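Putative glyoxalase superfamily protein (Ralstonia eutropha, PDB 3IUZ) is a probable 2-hydroxyglutarate synthase, an iron(II)-dependent dioxygenase of the 2-oxoadipate dioxygenase/decarboxylase family in the glyoxalase clan. Local coordinates at residues 140-145 with 234-239; 168-173 with 201-206; 172-177 with 193-198; 306-311 with 323-328. All blocks are in the same frame, centred on the assembly; numbering follows the deposited sequence. Where two conformers were deposited one is given.

Interaction 1 (140-145 with 234-239)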
loop_
_atom_site.group_PDB
_atom_site.type_symbol
_atom_site.label_atom_id
_atom_site.label_comp_id
_atom_site.label_asym_id
_atom_site.label_seq_id
_atom_site.Cartn_x
_atom_site.Cartn_y
_atom_site.Cartn_z
ATOM N N ALA A 140 1.090 5.156 -9.493
ATOM C CA ALA A 140 0.048 4.527 -8.684
ATOM C C ALA A 140 -0.504 5.491 -7.676
ATOM O O ALA A 140 0.259 6.286 -7.102
ATOM C CB ALA A 140 0.603 3.317 -7.912
ATOM N N GLN A 141 -1.805 5.386 -7.413
ATOM C CA GLN A 141 -2.428 6.139 -6.352
ATOM C C GLN A 141 -2.187 5.419 -5.037
ATOM O O GLN A 141 -1.838 4.228 -5.035
ATOM C CB GLN A 141 -3.907 6.305 -6.565
ATOM C CG GLN A 141 -4.276 7.219 -7.686
ATOM C CD GLN A 141 -5.779 7.409 -7.755
ATOM O OE1 GLN A 141 -6.356 8.265 -7.065
ATOM N NE2 GLN A 141 -6.437 6.581 -8.561
ATOM N N PHE A 142 -2.371 6.146 -3.935
ATOM C CA PHE A 142 -2.434 5.563 -2.605
ATOM C C PHE A 142 -3.857 5.686 -2.129
ATOM O O PHE A 142 -4.483 6.783 -2.216
ATOM C CB PHE A 142 -1.533 6.287 -1.629
ATOM C CG PHE A 142 -0.099 5.874 -1.706
ATOM C CD1 PHE A 142 0.733 6.359 -2.700
ATOM C CD2 PHE A 142 0.402 4.939 -0.813
ATOM C CE1 PHE A 142 2.064 5.941 -2.785
ATOM C CE2 PHE A 142 1.714 4.518 -0.879
ATOM C CZ PHE A 142 2.558 4.997 -1.845
ATOM N N PHE A 143 -4.391 4.593 -1.586
ATOM C CA PHE A 143 -5.705 4.637 -0.964
ATOM C C PHE A 143 -5.444 4.433 0.521
ATOM O O PHE A 143 -4.896 3.414 0.899
ATOM C CB PHE A 143 -6.644 3.584 -1.549
ATOM C CG PHE A 143 -8.077 3.806 -1.168
ATOM C CD1 PHE A 143 -8.557 3.379 0.064
ATOM C CD2 PHE A 143 -8.944 4.463 -2.013
ATOM C CE1 PHE A 143 -9.888 3.573 0.415
ATOM C CE2 PHE A 143 -10.261 4.665 -1.656
ATOM C CZ PHE A 143 -10.732 4.237 -0.446
ATOM N N VAL A 144 -5.733 5.443 1.335
ATOM C CA VAL A 144 -5.430 5.375 2.753
ATOM C C VAL A 144 -6.713 5.428 3.508
ATOM O O VAL A 144 -7.482 6.395 3.381
ATOM C CB VAL A 144 -4.532 6.546 3.204
ATOM C CG1 VAL A 144 -4.198 6.378 4.722
ATOM C CG2 VAL A 144 -3.245 6.580 2.314
ATOM N N SER A 145 -6.945 4.391 4.285
ATOM C CA SER A 145 -8.112 4.299 5.135
ATOM C C SER A 145 -7.782 4.511 6.587
ATOM O O SER A 145 -6.673 4.187 7.046
ATOM C CB SER A 145 -8.762 2.937 4.939
ATOM O OG SER A 145 -9.390 2.910 3.670
ATOM N N ASN A 234 0.290 -0.898 9.350
ATOM C CA ASN A 234 0.217 -0.067 8.154
ATOM C C ASN A 234 0.796 -0.698 6.895
ATOM O O ASN A 234 0.991 -0.006 5.881
ATOM C CB ASN A 234 0.933 1.263 8.407
ATOM C CG ASN A 234 0.494 1.951 9.692
ATOM O OD1 ASN A 234 1.340 2.345 10.500
ATOM N ND2 ASN A 234 -0.807 2.137 9.871
ATOM N N ALA A 235 1.065 -2.011 6.912
ATOM C CA ALA A 235 1.481 -2.710 5.682
ATOM C C ALA A 235 0.374 -2.621 4.623
ATOM O O ALA A 235 -0.808 -2.584 4.966
ATOM C CB ALA A 235 1.784 -4.161 5.990
ATOM N N PHE A 236 0.713 -2.585 3.348
ATOM C CA PHE A 236 -0.296 -2.611 2.270
ATOM C C PHE A 236 -1.324 -3.763 2.471
ATOM O O PHE A 236 -0.922 -4.928 2.673
ATOM C CB PHE A 236 0.382 -2.812 0.894
ATOM C CG PHE A 236 0.838 -1.532 0.168
ATOM C CD1 PHE A 236 0.637 -0.262 0.685
ATOM C CD2 PHE A 236 1.444 -1.636 -1.093
ATOM C CE1 PHE A 236 1.074 0.865 -0.031
ATOM C CE2 PHE A 236 1.859 -0.513 -1.802
ATOM C CZ PHE A 236 1.661 0.720 -1.296
ATOM N N ASN A 237 -2.610 -3.442 2.375
ATOM C CA ASN A 237 -3.696 -4.390 2.446
ATOM C C ASN A 237 -3.816 -5.123 1.089
ATOM O O ASN A 237 -4.141 -6.333 1.033
ATOM C CB ASN A 237 -4.971 -3.643 2.741
ATOM C CG ASN A 237 -6.192 -4.529 2.780
ATOM O OD1 ASN A 237 -6.926 -4.562 1.830
ATOM N ND2 ASN A 237 -6.405 -5.258 3.900
ATOM N N HIS A 238 -3.559 -4.380 0.008
ATOM C CA HIS A 238 -3.569 -4.949 -1.307
ATOM C C HIS A 238 -2.867 -4.037 -2.290
ATOM O O HIS A 238 -2.661 -2.829 -2.010
ATOM C CB HIS A 238 -5.017 -5.289 -1.742
ATOM C CG HIS A 238 -5.895 -4.094 -2.001
ATOM N ND1 HIS A 238 -6.810 -3.619 -1.082
ATOM C CD2 HIS A 238 -6.013 -3.297 -3.093
ATOM C CE1 HIS A 238 -7.467 -2.599 -1.606
ATOM N NE2 HIS A 238 -6.974 -2.359 -2.807
ATOM N N ALA A 239 -2.416 -4.642 -3.382
ATOM C CA ALA A 239 -1.978 -3.915 -4.547
ATOM C C ALA A 239 -2.913 -4.236 -5.687
ATOM O O ALA A 239 -3.403 -5.363 -5.794
ATOM C CB ALA A 239 -0.572 -4.290 -4.942
#
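F142, on strand 141-147, and F236, two residues before H238, make the whole contact between 140-145 and 234-239, near the centre of the chain. The second segment starts at N234, whose ND2 bonds to the carbonyl of R86, and passes A235, which rests against R60. F236 follows and is modelled in two conformers; in the one described here its ring reaches F142. CE1 and CZ of F236 approach CE2 of F142, the CE1 to CE2 distance being 3.8 Å. F142 CE2 lies at the edge of the F236 ring, close to its plane, while the planes stand 61° apart, an oblique pair. With CG of F142 anti to the carbonyl carbon (chi1 -81°), its ring leaves the strand on the side where F236 lies; Y112 meets it edge-to-face. The carbonyl of F236 accepts from S301 OG and R60 NH2, two bonds that tie the F236 backbone to these residues. Next, N237 OD1 takes a nearly straight bond from H238 ND1, 3.1 Å long, on a lone pair in the carbonyl plane and close to the imidazole plane. This holds the H238 ring, which also stacks on F302 and meets H82. No polar bond crosses between the two segments: the contact is apolar and slight, one carbon of F142 against the edge of F236, and it holds for the F236 conformer described.

Interaction 2 (168-173 with 201-206)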
loop_
_atom_site.group_PDB
_atom_site.type_symbol
_atom_site.label_atom_id
_atom_site.label_comp_id
_atom_site.label_asym_id
_atom_site.label_seq_id
_atom_site.Cartn_x
_atom_site.Cartn_y
_atom_site.Cartn_z
ATOM N N ALA A 168 5.614 2.625 17.381
ATOM C CA ALA A 168 6.797 3.437 17.051
ATOM C C ALA A 168 6.422 4.421 15.948
ATOM O O ALA A 168 5.424 4.211 15.236
ATOM C CB ALA A 168 7.966 2.575 16.592
ATOM N N ASP A 169 7.201 5.509 15.849
ATOM C CA ASP A 169 7.175 6.359 14.654
ATOM C C ASP A 169 8.317 5.979 13.734
ATOM O O ASP A 169 9.512 6.229 14.028
ATOM C CB ASP A 169 7.224 7.848 15.016
ATOM C CG ASP A 169 7.053 8.759 13.782
ATOM O OD1 ASP A 169 7.112 8.240 12.644
ATOM O OD2 ASP A 169 6.832 9.990 13.962
ATOM N N PRO A 170 7.992 5.336 12.601
ATOM C CA PRO A 170 9.051 4.916 11.683
ATOM C C PRO A 170 9.692 6.009 10.829
ATOM O O PRO A 170 10.721 5.770 10.198
ATOM C CB PRO A 170 8.299 3.949 10.760
ATOM C CG PRO A 170 6.968 4.646 10.632
ATOM C CD PRO A 170 6.660 5.094 12.013
ATOM N N LEU A 171 9.115 7.199 10.807
ATOM C CA LEU A 171 9.616 8.273 9.925
ATOM C C LEU A 171 10.760 9.037 10.606
ATOM O O LEU A 171 10.534 9.974 11.341
ATOM C CB LEU A 171 8.459 9.214 9.589
ATOM C CG LEU A 171 8.779 10.191 8.434
ATOM C CD1 LEU A 171 8.955 9.480 7.130
ATOM C CD2 LEU A 171 7.671 11.262 8.311
ATOM N N THR A 172 11.980 8.655 10.297
ATOM C CA THR A 172 13.141 9.086 11.025
ATOM C C THR A 172 13.488 10.568 10.675
ATOM O O THR A 172 12.991 11.107 9.680
ATOM C CB THR A 172 14.342 8.217 10.684
ATOM O OG1 THR A 172 14.810 8.521 9.368
ATOM C CG2 THR A 172 14.050 6.697 10.860
ATOM N N PRO A 173 14.391 11.181 11.451
ATOM C CA PRO A 173 14.776 12.558 11.143
ATOM C C PRO A 173 15.459 12.711 9.801
ATOM O O PRO A 173 15.281 13.717 9.133
ATOM C CB PRO A 173 15.742 12.928 12.257
ATOM C CG PRO A 173 15.587 11.884 13.341
ATOM C CD PRO A 173 14.806 10.761 12.806
ATOM N N VAL A 201 10.375 2.895 3.101
ATOM C CA VAL A 201 9.764 1.579 2.962
ATOM C C VAL A 201 9.335 0.973 4.326
ATOM O O VAL A 201 8.204 0.436 4.423
ATOM C CB VAL A 201 10.637 0.639 2.119
ATOM C CG1 VAL A 201 10.243 -0.851 2.348
ATOM C CG2 VAL A 201 10.578 1.058 0.616
ATOM N N PRO A 202 10.154 1.111 5.376
ATOM C CA PRO A 202 9.744 0.572 6.682
ATOM C C PRO A 202 8.563 1.262 7.360
ATOM O O PRO A 202 8.074 0.743 8.369
ATOM C CB PRO A 202 11.039 0.680 7.526
ATOM C CG PRO A 202 12.135 0.610 6.512
ATOM C CD PRO A 202 11.569 1.504 5.403
ATOM N N CYS A 203 8.060 2.389 6.816
ATOM C CA CYS A 203 6.844 3.000 7.343
ATOM C C CYS A 203 5.601 2.200 6.974
ATOM O O CYS A 203 4.550 2.283 7.647
ATOM C CB CYS A 203 6.675 4.439 6.800
ATOM S SG CYS A 203 8.045 5.566 7.213
ATOM N N PHE A 204 5.692 1.450 5.866
ATOM C CA PHE A 204 4.588 0.642 5.361
ATOM C C PHE A 204 4.653 -0.753 5.950
ATOM O O PHE A 204 4.759 -1.778 5.221
ATOM C CB PHE A 204 4.588 0.638 3.825
ATOM C CG PHE A 204 4.495 2.006 3.243
ATOM C CD1 PHE A 204 5.636 2.777 3.083
ATOM C CD2 PHE A 204 3.267 2.547 2.894
ATOM C CE1 PHE A 204 5.571 4.044 2.595
ATOM C CE2 PHE A 204 3.198 3.826 2.369
ATOM C CZ PHE A 204 4.321 4.566 2.215
ATOM N N GLU A 205 4.501 -0.762 7.273
ATOM C CA GLU A 205 4.648 -1.964 8.087
ATOM C C GLU A 205 3.923 -1.777 9.438
ATOM O O GLU A 205 3.381 -0.712 9.731
ATOM C CB GLU A 205 6.130 -2.244 8.334
ATOM C CG GLU A 205 6.978 -2.519 7.102
ATOM C CD GLU A 205 6.518 -3.717 6.282
ATOM O OE1 GLU A 205 5.713 -4.547 6.769
ATOM O OE2 GLU A 205 7.001 -3.833 5.132
ATOM N N ARG A 206 3.918 -2.821 10.255
ATOM C CA ARG A 206 3.304 -2.786 11.587
ATOM C C ARG A 206 4.252 -2.045 12.522
ATOM O O ARG A 206 5.351 -2.483 12.720
ATOM C CB ARG A 206 3.071 -4.215 12.095
ATOM C CG ARG A 206 2.130 -4.373 13.304
ATOM C CD ARG A 206 2.357 -5.702 14.040
ATOM N NE ARG A 206 3.587 -5.644 14.814
ATOM C CZ ARG A 206 4.285 -6.697 15.232
ATOM N NH1 ARG A 206 3.847 -7.929 14.992
ATOM N NH2 ARG A 206 5.424 -6.509 15.901
#
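P170 and C203 form the tight part of this contact between two loops, their CA atoms being 5.2 Å apart. P170 directs its CB at the second segment, and its ring lies against both backbone and side chain of C203: P170 CG is 3.7 Å from C203 CA and also 3.7 Å from C203 SG. The cysteine sulfur, anti to its own carbonyl carbon (chi1 -60°), is turned in between P170 and L171, whose CD1 methyl closes on SG at 4.0 Å. Helix 101-110 covers this buried side, with I106 touching both L171 and C203. Toward solvent the packing thins out. There P170 CB comes no nearer to the carbonyl oxygen P202 O than 4.0 Å, and the exposed P202 ring adds little; P202 O is instead bonded by Q207 NE2. No hydrogen bond crosses between the two segments; polar bonds lie within them or go to neighbours, Q207 pairing its backbone with A168. D169 OD1 accepts from L171 N at 2.9 Å, well above the carboxylate plane, and the same oxygen is salt-bridged to R105. In the other loop F204 N bonds V201 O at 3.1 Å, within the 3-10 segment that extends from helix 190-200. The elements are recognisable: an Asx turn at D169 just ahead of T172, the N-cap of helix 173-185, packed on a 3-10 segment followed by an inverse gamma turn centred on F204. Together they join the start of one helix to the end of the next in the helical insertion between strands 141-147 and 238-242.

Interaction 3 (172-177 with 193-198)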
loop_
_atom_site.group_PDB
_atom_site.type_symbol
_atom_site.label_atom_id
_atom_site.label_comp_id
_atom_site.label_asym_id
_atom_site.label_seq_id
_atom_site.Cartn_x
_atom_site.Cartn_y
_atom_site.Cartn_z
ATOM N N THR A 172 11.980 8.655 10.297
ATOM C CA THR A 172 13.141 9.086 11.025
ATOM C C THR A 172 13.488 10.568 10.675
ATOM O O THR A 172 12.991 11.107 9.680
ATOM C CB THR A 172 14.342 8.217 10.684
ATOM O OG1 THR A 172 14.810 8.521 9.368
ATOM C CG2 THR A 172 14.050 6.697 10.860
ATOM N N PRO A 173 14.391 11.181 11.451
ATOM C CA PRO A 173 14.776 12.558 11.143
ATOM C C PRO A 173 15.459 12.711 9.801
ATOM O O PRO A 173 15.281 13.717 9.133
ATOM C CB PRO A 173 15.742 12.928 12.257
ATOM C CG PRO A 173 15.587 11.884 13.341
ATOM C CD PRO A 173 14.806 10.761 12.806
ATOM N N ARG A 174 16.270 11.730 9.439
ATOM C CA ARG A 174 16.925 11.740 8.154
ATOM C C ARG A 174 15.871 11.604 7.046
ATOM O O ARG A 174 16.002 12.241 5.990
ATOM C CB ARG A 174 17.935 10.605 8.095
ATOM C CG ARG A 174 18.644 10.517 6.771
ATOM C CD ARG A 174 19.642 11.659 6.558
ATOM N NE ARG A 174 20.320 11.476 5.282
ATOM C CZ ARG A 174 20.953 12.430 4.612
ATOM N NH1 ARG A 174 21.061 13.686 5.085
ATOM N NH2 ARG A 174 21.456 12.139 3.452
ATOM N N ALA A 175 14.853 10.764 7.272
ATOM C CA ALA A 175 13.785 10.576 6.287
ATOM C C ALA A 175 13.103 11.939 6.055
ATOM O O ALA A 175 12.833 12.346 4.919
ATOM C CB ALA A 175 12.732 9.518 6.753
ATOM N N GLN A 176 12.805 12.619 7.144
ATOM C CA GLN A 176 12.122 13.922 7.049
ATOM C C GLN A 176 12.987 14.976 6.427
ATOM O O GLN A 176 12.487 15.812 5.698
ATOM C CB GLN A 176 11.629 14.363 8.408
ATOM C CG GLN A 176 10.538 13.448 8.967
ATOM C CD GLN A 176 9.964 13.915 10.294
ATOM O OE1 GLN A 176 9.461 15.062 10.423
ATOM N NE2 GLN A 176 9.952 12.997 11.280
ATOM N N THR A 177 14.298 14.944 6.721
ATOM C CA THR A 177 15.243 15.837 6.079
ATOM C C THR A 177 15.178 15.737 4.554
ATOM O O THR A 177 15.054 16.766 3.822
ATOM C CB THR A 177 16.684 15.508 6.535
ATOM O OG1 THR A 177 16.780 15.701 7.959
ATOM C CG2 THR A 177 17.717 16.394 5.794
ATOM N N GLY A 193 17.884 10.168 -3.180
ATOM C CA GLY A 193 16.578 9.589 -3.467
ATOM C C GLY A 193 16.472 8.108 -3.142
ATOM O O GLY A 193 15.445 7.658 -2.636
ATOM N N ALA A 194 17.525 7.370 -3.475
ATOM C CA ALA A 194 17.629 5.955 -3.161
ATOM C C ALA A 194 17.641 5.792 -1.641
ATOM O O ALA A 194 16.992 4.876 -1.118
ATOM C CB ALA A 194 18.912 5.331 -3.774
ATOM N N GLU A 195 18.357 6.683 -0.941
ATOM C CA GLU A 195 18.399 6.625 0.522
ATOM C C GLU A 195 17.022 6.905 1.088
ATOM O O GLU A 195 16.538 6.157 1.956
ATOM C CB GLU A 195 19.415 7.615 1.085
ATOM C CG GLU A 195 19.470 7.635 2.605
ATOM C CD GLU A 195 20.442 8.677 3.142
ATOM O OE1 GLU A 195 21.126 9.406 2.349
ATOM O OE2 GLU A 195 20.526 8.761 4.373
ATOM N N LEU A 196 16.351 7.942 0.579
ATOM C CA LEU A 196 14.969 8.251 1.056
ATOM C C LEU A 196 14.019 7.081 0.896
ATOM O O LEU A 196 13.248 6.730 1.819
ATOM C CB LEU A 196 14.406 9.487 0.336
ATOM C CG LEU A 196 12.985 9.869 0.650
ATOM C CD1 LEU A 196 12.815 10.122 2.143
ATOM C CD2 LEU A 196 12.525 11.115 -0.225
ATOM N N ILE A 197 14.054 6.449 -0.275
ATOM C CA ILE A 197 13.169 5.299 -0.511
ATOM C C ILE A 197 13.421 4.219 0.555
ATOM O O ILE A 197 12.485 3.670 1.140
ATOM C CB ILE A 197 13.338 4.740 -1.935
ATOM C CG1 ILE A 197 12.797 5.730 -2.942
ATOM C CG2 ILE A 197 12.704 3.331 -2.074
ATOM C CD1 ILE A 197 13.323 5.452 -4.408
ATOM N N GLY A 198 14.680 3.931 0.812
ATOM C CA GLY A 198 15.054 2.933 1.824
ATOM C C GLY A 198 14.483 3.252 3.203
ATOM O O GLY A 198 14.156 2.357 3.965
#
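A helical hairpin is closed here: the consecutive helices 173-185 and 190-200 meet through R174 and A175 on one side and E195 and L196 on the other. On the outer side R174 grips the carboxylate of E195 side-on with two nitrogens, one to each oxygen. R174 NE donates to E195 OE2 at 2.9 Å, and R174 NH2 to E195 OE1 at 3.0 Å, the latter bond almost perfectly straight (178°). Both oxygens lie near the guanidinium plane, but the carboxylate is turned 37° from it, and OE2 is met from above its own plane. The glutamate reaches across as an extended chain, whereas the arginine bends at chi2 (72°), bringing NE alongside OE2. Such a two-point salt bridge would limit rotation of both charged groups at a surface where R174 is exposed. Inward, L196 takes over: its CD1 methyl rests on the carbonyl oxygen of A175 at 3.6 Å, and the side chain packs on L178, L179 and L182 of helix 173-185. The first turn of that helix is capped by T172, whose OG1 accepts from A175 N at 3.1 Å. In the same turn, the carbonyl oxygen of P173 receives T177 N at 2.9 Å and T177 OG1 at 2.7 Å, the two donors arriving from opposite faces of the carbonyl plane.

Interaction 4 (306-311 with 323-328)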
loop_
_atom_site.group_PDB
_atom_site.type_symbol
_atom_site.label_atom_id
_atom_site.label_comp_id
_atom_site.label_asym_id
_atom_site.label_seq_id
_atom_site.Cartn_x
_atom_site.Cartn_y
_atom_site.Cartn_z
ATOM N N ILE A 306 -8.170 -4.082 -11.671
ATOM C CA ILE A 306 -9.090 -2.977 -11.876
ATOM C C ILE A 306 -9.078 -2.625 -13.352
ATOM O O ILE A 306 -8.038 -2.698 -13.999
ATOM C CB ILE A 306 -8.678 -1.747 -11.047
ATOM C CG1 ILE A 306 -9.785 -0.666 -11.054
ATOM C CG2 ILE A 306 -7.328 -1.187 -11.514
ATOM C CD1 ILE A 306 -9.636 0.311 -9.801
ATOM N N THR A 307 -10.253 -2.291 -13.873
ATOM C CA THR A 307 -10.375 -1.664 -15.182
ATOM C C THR A 307 -10.995 -0.254 -14.994
ATOM O O THR A 307 -11.973 -0.079 -14.240
ATOM C CB THR A 307 -11.206 -2.538 -16.172
ATOM O OG1 THR A 307 -10.440 -3.678 -16.565
ATOM C CG2 THR A 307 -11.582 -1.755 -17.430
ATOM N N ARG A 308 -10.407 0.740 -15.634
ATOM C CA ARG A 308 -10.868 2.122 -15.491
ATOM C C ARG A 308 -11.169 2.616 -16.897
ATOM O O ARG A 308 -10.266 2.722 -17.727
ATOM C CB ARG A 308 -9.812 3.019 -14.869
ATOM C CG ARG A 308 -9.474 2.720 -13.472
ATOM C CD ARG A 308 -8.349 3.672 -13.025
ATOM N NE ARG A 308 -8.005 3.479 -11.623
ATOM C CZ ARG A 308 -8.785 3.781 -10.597
ATOM N NH1 ARG A 308 -9.984 4.365 -10.754
ATOM N NH2 ARG A 308 -8.323 3.551 -9.382
ATOM N N ASP A 309 -12.431 2.920 -17.143
ATOM C CA ASP A 309 -12.824 3.464 -18.413
ATOM C C ASP A 309 -12.204 4.848 -18.603
ATOM O O ASP A 309 -12.003 5.598 -17.635
ATOM C CB ASP A 309 -14.340 3.598 -18.479
ATOM C CG ASP A 309 -15.039 2.298 -18.782
ATOM O OD1 ASP A 309 -14.378 1.241 -18.898
ATOM O OD2 ASP A 309 -16.288 2.370 -18.884
ATOM N N ARG A 310 -11.931 5.182 -19.853
ATOM C CA ARG A 310 -11.436 6.514 -20.210
ATOM C C ARG A 310 -12.613 7.431 -20.534
ATOM O O ARG A 310 -13.644 6.967 -21.024
ATOM C CB ARG A 310 -10.457 6.405 -21.393
ATOM N N PHE A 311 -12.507 8.720 -20.214
ATOM C CA PHE A 311 -13.508 9.701 -20.648
ATOM C C PHE A 311 -13.222 10.075 -22.113
ATOM O O PHE A 311 -14.146 10.176 -22.950
ATOM C CB PHE A 311 -13.472 10.954 -19.794
ATOM C CG PHE A 311 -13.875 10.731 -18.364
ATOM C CD1 PHE A 311 -15.214 10.728 -17.997
ATOM C CD2 PHE A 311 -12.909 10.543 -17.368
ATOM C CE1 PHE A 311 -15.587 10.570 -16.662
ATOM C CE2 PHE A 311 -13.286 10.363 -16.028
ATOM C CZ PHE A 311 -14.622 10.376 -15.684
ATOM N N LEU A 323 -10.296 8.004 -12.286
ATOM C CA LEU A 323 -9.402 7.627 -11.201
ATOM C C LEU A 323 -10.162 7.432 -9.880
ATOM O O LEU A 323 -9.552 7.268 -8.828
ATOM C CB LEU A 323 -8.275 8.668 -11.018
ATOM C CG LEU A 323 -7.270 8.805 -12.154
ATOM C CD1 LEU A 323 -6.365 10.009 -11.850
ATOM C CD2 LEU A 323 -6.408 7.482 -12.458
ATOM N N GLY A 324 -11.488 7.396 -9.945
ATOM C CA GLY A 324 -12.277 7.371 -8.719
ATOM C C GLY A 324 -12.278 5.992 -8.079
ATOM O O GLY A 324 -11.887 4.979 -8.695
ATOM N N PHE A 325 -12.745 5.957 -6.846
ATOM C CA PHE A 325 -13.005 4.709 -6.132
ATOM C C PHE A 325 -14.467 4.676 -5.677
ATOM O O PHE A 325 -14.791 3.988 -4.698
ATOM C CB PHE A 325 -12.060 4.584 -4.932
ATOM C CG PHE A 325 -10.606 4.532 -5.310
ATOM C CD1 PHE A 325 -9.898 5.699 -5.631
ATOM C CD2 PHE A 325 -9.932 3.318 -5.383
ATOM C CE1 PHE A 325 -8.561 5.637 -5.989
ATOM C CE2 PHE A 325 -8.573 3.284 -5.714
ATOM C CZ PHE A 325 -7.899 4.440 -6.009
ATOM N N ASP A 326 -15.312 5.441 -6.382
ATOM C CA ASP A 326 -16.738 5.600 -6.087
ATOM C C ASP A 326 -17.378 4.282 -5.608
ATOM O O ASP A 326 -17.099 3.160 -6.140
ATOM C CB ASP A 326 -17.560 6.086 -7.330
ATOM C CG ASP A 326 -17.068 7.423 -7.931
ATOM O OD1 ASP A 326 -16.254 8.137 -7.306
ATOM O OD2 ASP A 326 -17.530 7.768 -9.051
ATOM N N ALA A 327 -18.276 4.451 -4.634
ATOM C CA ALA A 327 -19.213 3.400 -4.232
ATOM C C ALA A 327 -20.150 2.971 -5.384
ATOM O O ALA A 327 -20.309 3.684 -6.409
ATOM C CB ALA A 327 -20.034 3.855 -3.008
ATOM N N GLY A 328 -20.769 1.799 -5.188
ATOM C CA GLY A 328 -21.788 1.259 -6.107
ATOM C C GLY A 328 -22.768 0.304 -5.435
ATOM O O GLY A 328 -22.435 -0.340 -4.433
#
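This is a hydrogen bond combined with a cation-pi contact, by which R308, just past the end of strand 293-306, takes hold of the last modelled loop of the chain, 323-328. R308 NH1 donates to the carbonyl oxygen of G324 at 2.9 Å, nearly straight and in the guanidinium plane. NH2 points over the face of the F325 ring, closest to CZ at 3.5 Å. The guanidinium carbon CZ of R308 is 5.0 Å from the ring centroid and only 20° off its normal, yet the two planes stand 77° apart: the arginine meets the ring with its edge, NH2 leading, instead of lying flat on it. Its chain, extended from CG to NE, carries the head group across from the strand end to the loop. The curled mixed sheet, consistent with a glyoxalase-type fold, supplies much of the surroundings: F325 also meets H82 edge-to-face and the F143 ring, and the Q141 side chain touches both R308 and F325. Opposite faces of the guanidinium are covered by L323 CA and by I306 CD1, the latter 3.5 Å above the plane and set toward its rim. Of the remaining polar bonds, NE is salt-bridged to D81 OD1, and NH1 makes a second bond to D322 O, which would hold the group against rotation. R308 CD and L323 CD2 are 4.3 Å apart, a looser apolar touch beside the polar head.

Interaction 1 is the central one, a buried phenyl pair only 3 Å from the chain's centre, and both interactions 2 and 4 touch it. F204 of interaction 2 packs on F142, and E205 O probably bonds N234 N; on the other side, Q141 and F143 meet L323 and F325 of interaction 4. Interactions 2 and 3 share T172 and P173 and both join helix 173-185 to the region of helix 190-200, by apolar loop packing and by a salt bridge, respectively. Interactions 3 and 4 are equally peripheral, on opposite sides of the centre, their centres about 33 Å apart. Both use arginines: R174, exposed, in an ion pair at the surface, R308 buried among carbonyls, carboxylate and ring.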